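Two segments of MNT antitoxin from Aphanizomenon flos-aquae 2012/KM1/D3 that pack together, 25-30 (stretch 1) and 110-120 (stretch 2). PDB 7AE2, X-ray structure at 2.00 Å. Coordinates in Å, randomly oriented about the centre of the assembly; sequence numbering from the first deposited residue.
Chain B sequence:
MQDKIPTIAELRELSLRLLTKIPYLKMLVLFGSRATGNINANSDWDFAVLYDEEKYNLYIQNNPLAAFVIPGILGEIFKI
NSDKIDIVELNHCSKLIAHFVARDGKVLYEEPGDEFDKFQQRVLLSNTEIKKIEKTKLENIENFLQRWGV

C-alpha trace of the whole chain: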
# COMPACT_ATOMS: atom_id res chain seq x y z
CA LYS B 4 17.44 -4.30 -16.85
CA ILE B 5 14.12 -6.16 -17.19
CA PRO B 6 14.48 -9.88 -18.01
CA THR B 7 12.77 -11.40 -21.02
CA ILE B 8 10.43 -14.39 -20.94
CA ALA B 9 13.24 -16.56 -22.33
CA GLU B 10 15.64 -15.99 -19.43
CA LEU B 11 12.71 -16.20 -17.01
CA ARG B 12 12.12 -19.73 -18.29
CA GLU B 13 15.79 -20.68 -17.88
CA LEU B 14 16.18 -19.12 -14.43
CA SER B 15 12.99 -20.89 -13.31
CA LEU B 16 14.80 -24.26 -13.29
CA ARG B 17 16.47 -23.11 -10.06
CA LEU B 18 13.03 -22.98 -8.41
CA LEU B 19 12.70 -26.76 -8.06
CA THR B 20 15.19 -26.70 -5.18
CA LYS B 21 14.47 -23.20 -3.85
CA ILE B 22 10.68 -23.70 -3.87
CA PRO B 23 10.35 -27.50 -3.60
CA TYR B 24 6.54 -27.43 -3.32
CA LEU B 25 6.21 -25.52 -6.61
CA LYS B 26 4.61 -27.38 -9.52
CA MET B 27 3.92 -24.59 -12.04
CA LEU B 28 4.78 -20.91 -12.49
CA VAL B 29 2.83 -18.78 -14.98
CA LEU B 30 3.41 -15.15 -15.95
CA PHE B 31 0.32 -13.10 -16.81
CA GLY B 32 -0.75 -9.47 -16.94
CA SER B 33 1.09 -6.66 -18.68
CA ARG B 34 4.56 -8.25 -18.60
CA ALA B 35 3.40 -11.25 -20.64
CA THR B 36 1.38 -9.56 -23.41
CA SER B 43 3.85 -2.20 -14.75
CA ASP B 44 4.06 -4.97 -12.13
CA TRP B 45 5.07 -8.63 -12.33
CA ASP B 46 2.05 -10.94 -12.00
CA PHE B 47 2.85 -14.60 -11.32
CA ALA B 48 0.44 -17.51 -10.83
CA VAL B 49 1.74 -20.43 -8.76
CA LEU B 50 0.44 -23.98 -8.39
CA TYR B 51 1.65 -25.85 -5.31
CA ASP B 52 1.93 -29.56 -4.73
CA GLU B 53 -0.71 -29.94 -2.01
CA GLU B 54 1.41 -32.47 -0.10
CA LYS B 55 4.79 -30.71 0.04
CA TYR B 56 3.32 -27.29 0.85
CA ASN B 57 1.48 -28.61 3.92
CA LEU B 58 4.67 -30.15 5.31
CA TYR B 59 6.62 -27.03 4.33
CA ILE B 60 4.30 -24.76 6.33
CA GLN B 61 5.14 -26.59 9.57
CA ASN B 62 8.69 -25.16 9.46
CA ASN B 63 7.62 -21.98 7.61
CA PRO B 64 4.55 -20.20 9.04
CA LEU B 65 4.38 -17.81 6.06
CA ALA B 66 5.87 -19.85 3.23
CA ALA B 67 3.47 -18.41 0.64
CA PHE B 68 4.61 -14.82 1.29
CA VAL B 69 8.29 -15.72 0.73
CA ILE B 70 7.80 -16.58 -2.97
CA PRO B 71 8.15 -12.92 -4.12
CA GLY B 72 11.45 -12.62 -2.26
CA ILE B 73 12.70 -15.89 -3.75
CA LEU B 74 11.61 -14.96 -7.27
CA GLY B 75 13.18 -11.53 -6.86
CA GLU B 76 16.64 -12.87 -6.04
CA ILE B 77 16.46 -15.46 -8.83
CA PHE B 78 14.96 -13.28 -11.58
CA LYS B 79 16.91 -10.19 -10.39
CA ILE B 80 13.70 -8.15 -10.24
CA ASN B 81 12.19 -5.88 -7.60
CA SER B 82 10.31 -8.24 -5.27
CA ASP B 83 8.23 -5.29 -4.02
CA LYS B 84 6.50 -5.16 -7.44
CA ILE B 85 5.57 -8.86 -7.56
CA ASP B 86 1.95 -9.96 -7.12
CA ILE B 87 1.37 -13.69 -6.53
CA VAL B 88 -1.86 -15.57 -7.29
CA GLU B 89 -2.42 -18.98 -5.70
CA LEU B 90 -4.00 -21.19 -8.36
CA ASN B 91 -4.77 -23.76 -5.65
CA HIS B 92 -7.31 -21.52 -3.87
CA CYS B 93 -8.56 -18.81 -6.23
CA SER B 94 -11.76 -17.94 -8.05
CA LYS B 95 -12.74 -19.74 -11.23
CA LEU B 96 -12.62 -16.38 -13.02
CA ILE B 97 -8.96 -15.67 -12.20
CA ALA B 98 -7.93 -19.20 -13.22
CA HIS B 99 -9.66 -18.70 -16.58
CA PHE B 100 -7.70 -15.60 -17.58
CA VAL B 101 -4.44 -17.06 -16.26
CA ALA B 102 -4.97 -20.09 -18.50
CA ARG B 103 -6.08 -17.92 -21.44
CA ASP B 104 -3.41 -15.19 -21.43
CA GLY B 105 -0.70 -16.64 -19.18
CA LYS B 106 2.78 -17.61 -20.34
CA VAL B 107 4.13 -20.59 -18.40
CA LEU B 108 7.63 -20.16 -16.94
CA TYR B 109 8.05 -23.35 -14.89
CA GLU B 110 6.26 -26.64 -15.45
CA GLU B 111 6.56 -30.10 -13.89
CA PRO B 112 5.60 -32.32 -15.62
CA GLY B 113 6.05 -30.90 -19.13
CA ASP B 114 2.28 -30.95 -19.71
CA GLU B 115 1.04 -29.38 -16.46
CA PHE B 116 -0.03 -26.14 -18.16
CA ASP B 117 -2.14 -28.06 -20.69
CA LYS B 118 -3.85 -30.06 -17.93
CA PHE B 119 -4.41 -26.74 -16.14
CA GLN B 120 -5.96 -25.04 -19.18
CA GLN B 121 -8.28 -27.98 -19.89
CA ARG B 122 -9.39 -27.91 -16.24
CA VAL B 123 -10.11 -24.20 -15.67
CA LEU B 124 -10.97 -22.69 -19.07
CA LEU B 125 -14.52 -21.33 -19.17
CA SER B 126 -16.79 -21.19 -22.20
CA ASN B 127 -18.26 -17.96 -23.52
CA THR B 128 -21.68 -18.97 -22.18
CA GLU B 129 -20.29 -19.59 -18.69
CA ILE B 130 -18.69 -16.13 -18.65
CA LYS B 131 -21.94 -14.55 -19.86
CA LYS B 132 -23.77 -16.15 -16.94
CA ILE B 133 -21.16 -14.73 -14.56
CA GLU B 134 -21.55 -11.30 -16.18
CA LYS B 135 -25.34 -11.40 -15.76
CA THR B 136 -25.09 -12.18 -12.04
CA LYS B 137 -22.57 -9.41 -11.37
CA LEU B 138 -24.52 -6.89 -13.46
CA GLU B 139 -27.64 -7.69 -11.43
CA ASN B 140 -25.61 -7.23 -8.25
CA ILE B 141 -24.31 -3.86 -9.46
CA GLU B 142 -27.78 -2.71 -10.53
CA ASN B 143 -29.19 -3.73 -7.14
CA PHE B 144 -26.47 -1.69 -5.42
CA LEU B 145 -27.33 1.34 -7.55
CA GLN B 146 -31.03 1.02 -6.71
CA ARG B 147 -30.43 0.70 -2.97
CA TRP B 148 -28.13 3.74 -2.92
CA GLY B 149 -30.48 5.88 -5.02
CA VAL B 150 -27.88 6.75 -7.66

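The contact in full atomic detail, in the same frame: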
# COMPACT_ATOMS: atom_id res chain seq x y z
N LEU B 25 6.73 -26.16 -5.41
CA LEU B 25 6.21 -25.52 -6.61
C LEU B 25 6.04 -26.54 -7.72
O LEU B 25 6.94 -27.35 -7.98
CB LEU B 25 7.14 -24.40 -7.06
CG LEU B 25 6.64 -23.55 -8.23
CD1 LEU B 25 5.43 -22.73 -7.82
CD2 LEU B 25 7.75 -22.65 -8.75
N LYS B 26 4.89 -26.51 -8.39
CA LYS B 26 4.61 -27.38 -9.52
C LYS B 26 4.46 -26.64 -10.84
O LYS B 26 4.68 -27.24 -11.90
CB LYS B 26 3.34 -28.20 -9.26
N MET B 27 4.08 -25.36 -10.81
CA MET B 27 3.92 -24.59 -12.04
C MET B 27 4.02 -23.11 -11.71
O MET B 27 3.54 -22.66 -10.67
CB MET B 27 2.58 -24.90 -12.71
CG MET B 27 2.41 -24.26 -14.08
SD MET B 27 0.83 -24.69 -14.86
CE MET B 27 -0.33 -23.96 -13.71
N LEU B 28 4.66 -22.36 -12.60
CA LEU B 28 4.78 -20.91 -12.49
C LEU B 28 4.37 -20.29 -13.81
O LEU B 28 4.95 -20.63 -14.85
CB LEU B 28 6.21 -20.49 -12.12
CG LEU B 28 6.47 -18.98 -12.07
CD1 LEU B 28 5.72 -18.34 -10.91
CD2 LEU B 28 7.96 -18.69 -11.98
N VAL B 29 3.38 -19.40 -13.78
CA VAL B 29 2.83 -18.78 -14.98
C VAL B 29 2.92 -17.26 -14.84
O VAL B 29 2.55 -16.71 -13.79
CB VAL B 29 1.38 -19.22 -15.23
CG1 VAL B 29 0.86 -18.61 -16.52
CG2 VAL B 29 1.28 -20.74 -15.28
N LEU B 30 3.39 -16.60 -15.89
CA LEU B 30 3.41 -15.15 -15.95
C LEU B 30 2.20 -14.66 -16.73
O LEU B 30 1.92 -15.16 -17.82
CB LEU B 30 4.70 -14.64 -16.61
CG LEU B 30 4.79 -13.12 -16.82
CD1 LEU B 30 5.08 -12.40 -15.51
CD2 LEU B 30 5.83 -12.78 -17.87
N GLU B 110 7.28 -25.62 -15.21
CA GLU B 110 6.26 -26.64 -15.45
C GLU B 110 6.83 -28.02 -15.16
O GLU B 110 7.79 -28.44 -15.81
CB GLU B 110 5.77 -26.55 -16.90
CG GLU B 110 4.42 -27.19 -17.16
CD GLU B 110 4.01 -27.12 -18.62
OE1 GLU B 110 4.76 -26.52 -19.42
OE2 GLU B 110 2.94 -27.66 -18.97
N GLU B 111 6.23 -28.71 -14.18
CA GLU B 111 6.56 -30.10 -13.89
C GLU B 111 5.28 -30.85 -13.59
O GLU B 111 4.60 -30.55 -12.60
CB GLU B 111 7.54 -30.21 -12.72
CG GLU B 111 8.35 -31.51 -12.68
CD GLU B 111 7.50 -32.73 -12.37
OE1 GLU B 111 6.65 -32.65 -11.45
OE2 GLU B 111 7.68 -33.77 -13.04
N PRO B 112 4.90 -31.84 -14.42
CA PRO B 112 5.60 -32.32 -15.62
C PRO B 112 5.51 -31.34 -16.79
O PRO B 112 4.96 -30.25 -16.64
CB PRO B 112 4.87 -33.62 -15.97
CG PRO B 112 4.03 -33.95 -14.76
CD PRO B 112 3.69 -32.64 -14.14
N GLY B 113 6.06 -31.73 -17.94
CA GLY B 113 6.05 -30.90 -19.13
C GLY B 113 4.69 -30.60 -19.73
O GLY B 113 4.62 -29.83 -20.68
N ASP B 114 3.62 -31.20 -19.21
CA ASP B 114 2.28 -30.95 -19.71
C ASP B 114 1.34 -30.42 -18.63
O ASP B 114 0.12 -30.52 -18.78
CB ASP B 114 1.69 -32.21 -20.34
N GLU B 115 1.88 -29.85 -17.55
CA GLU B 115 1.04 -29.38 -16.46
C GLU B 115 0.19 -28.19 -16.88
O GLU B 115 -0.95 -28.04 -16.42
CB GLU B 115 1.90 -29.03 -15.25
N PHE B 116 0.73 -27.32 -17.74
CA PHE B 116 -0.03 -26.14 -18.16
C PHE B 116 -1.20 -26.53 -19.06
O PHE B 116 -2.25 -25.88 -19.02
CB PHE B 116 0.89 -25.15 -18.88
CG PHE B 116 0.27 -23.80 -19.09
CD1 PHE B 116 -0.27 -23.09 -18.03
CD2 PHE B 116 0.25 -23.23 -20.36
CE1 PHE B 116 -0.83 -21.85 -18.23
CE2 PHE B 116 -0.32 -21.98 -20.55
CZ PHE B 116 -0.86 -21.29 -19.49
N ASP B 117 -1.04 -27.58 -19.86
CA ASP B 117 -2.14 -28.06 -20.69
C ASP B 117 -3.24 -28.67 -19.82
O ASP B 117 -4.43 -28.39 -20.03
CB ASP B 117 -1.63 -29.08 -21.71
CG ASP B 117 -0.75 -28.46 -22.77
OD1 ASP B 117 -0.88 -27.24 -23.00
OD2 ASP B 117 0.06 -29.19 -23.38
N LYS B 118 -2.86 -29.50 -18.85
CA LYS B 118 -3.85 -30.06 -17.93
C LYS B 118 -4.52 -28.96 -17.11
O LYS B 118 -5.68 -29.11 -16.71
CB LYS B 118 -3.20 -31.09 -17.01
N PHE B 119 -3.81 -27.86 -16.85
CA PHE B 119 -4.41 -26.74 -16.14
C PHE B 119 -5.42 -26.01 -17.01
O PHE B 119 -6.52 -25.67 -16.57
CB PHE B 119 -3.32 -25.79 -15.65
CG PHE B 119 -3.83 -24.47 -15.16
CD1 PHE B 119 -4.54 -24.38 -13.98
CD2 PHE B 119 -3.59 -23.31 -15.89
CE1 PHE B 119 -5.01 -23.16 -13.53
CE2 PHE B 119 -4.06 -22.09 -15.44
CZ PHE B 119 -4.77 -22.01 -14.26
N GLN B 120 -5.06 -25.75 -18.28
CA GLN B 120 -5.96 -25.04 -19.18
C GLN B 120 -7.23 -25.84 -19.43
O GLN B 120 -8.34 -25.28 -19.41
CB GLN B 120 -5.25 -24.73 -20.49
CG GLN B 120 -4.18 -23.66 -20.38
CD GLN B 120 -3.50 -23.39 -21.71
OE1 GLN B 120 -3.07 -24.31 -22.40
NE2 GLN B 120 -3.39 -22.12 -22.07

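A single methionine, M27, makes the largest contribution to this contact, and it does so by presenting its sulfur and its terminal methyl to two different phenylalanine rings of one helix. The sulfur lies at the edge of the F116 ring, near its plane, with SD of M27 3.7 Å from CD1 of F116. The methyl sits over one face of the F119 ring, where CE of M27 comes within 3.8 Å of CG of F119 and 4.2 Å of the ring centroid, 24° off the ring normal. The two geometries suit the groups involved: a weakly polarized methyl favours the pi cloud above a ring, whereas a divalent sulfur, with its lone pairs, is well placed near the positive rim of ring hydrogens.

The general principle is that a helix can be set against a strand when the segment leading into it pairs with that strand, and side chains complete what the backbone begins. Here strand 25-30 pairs with the start of stretch 2 in antiparallel fashion. M27 and E110 form a non-hydrogen-bonded pair, their CA atoms 4.6 Å apart and their side chains on the same face of the sheet. The cross-strand hydrogen bond falls one residue along, from N of E111 to O of K26, at 3.1 Å and with an angle of 157° at the hydrogen.

After E110 the chain leaves the strand, and it turns through a cis peptide bond before P112 and a type I turn from P112 to E115, in which N of E115 bonds to O of P112 at 3.2 Å. The helix that follows runs at 75° to the strand, with the axes 9.7 Å apart at closest approach. E110 helps tie this change of direction together: its OE2 accepts a hydrogen bond of 2.6 Å from N of F116, an amide in the first turn of the helix, where backbone NH groups lack partners from a preceding turn. The side chain that shares a sheet face with M27 thus also anchors the helix that M27 packs against.

M27 reaches that helix because its side chain is extended through chi1 and chi2, both t, and then bends at chi3, which is p. SD of M27 also lies 3.7 Å from CA of F116, so the sulfur meets the helix backbone as well as the ring. Two residues along the strand, V29 points toward the helix and adds a smaller apolar contact, its CG2 3.8 Å from CE1 of F116. L28, between them, points away, as the alternation of a strand requires.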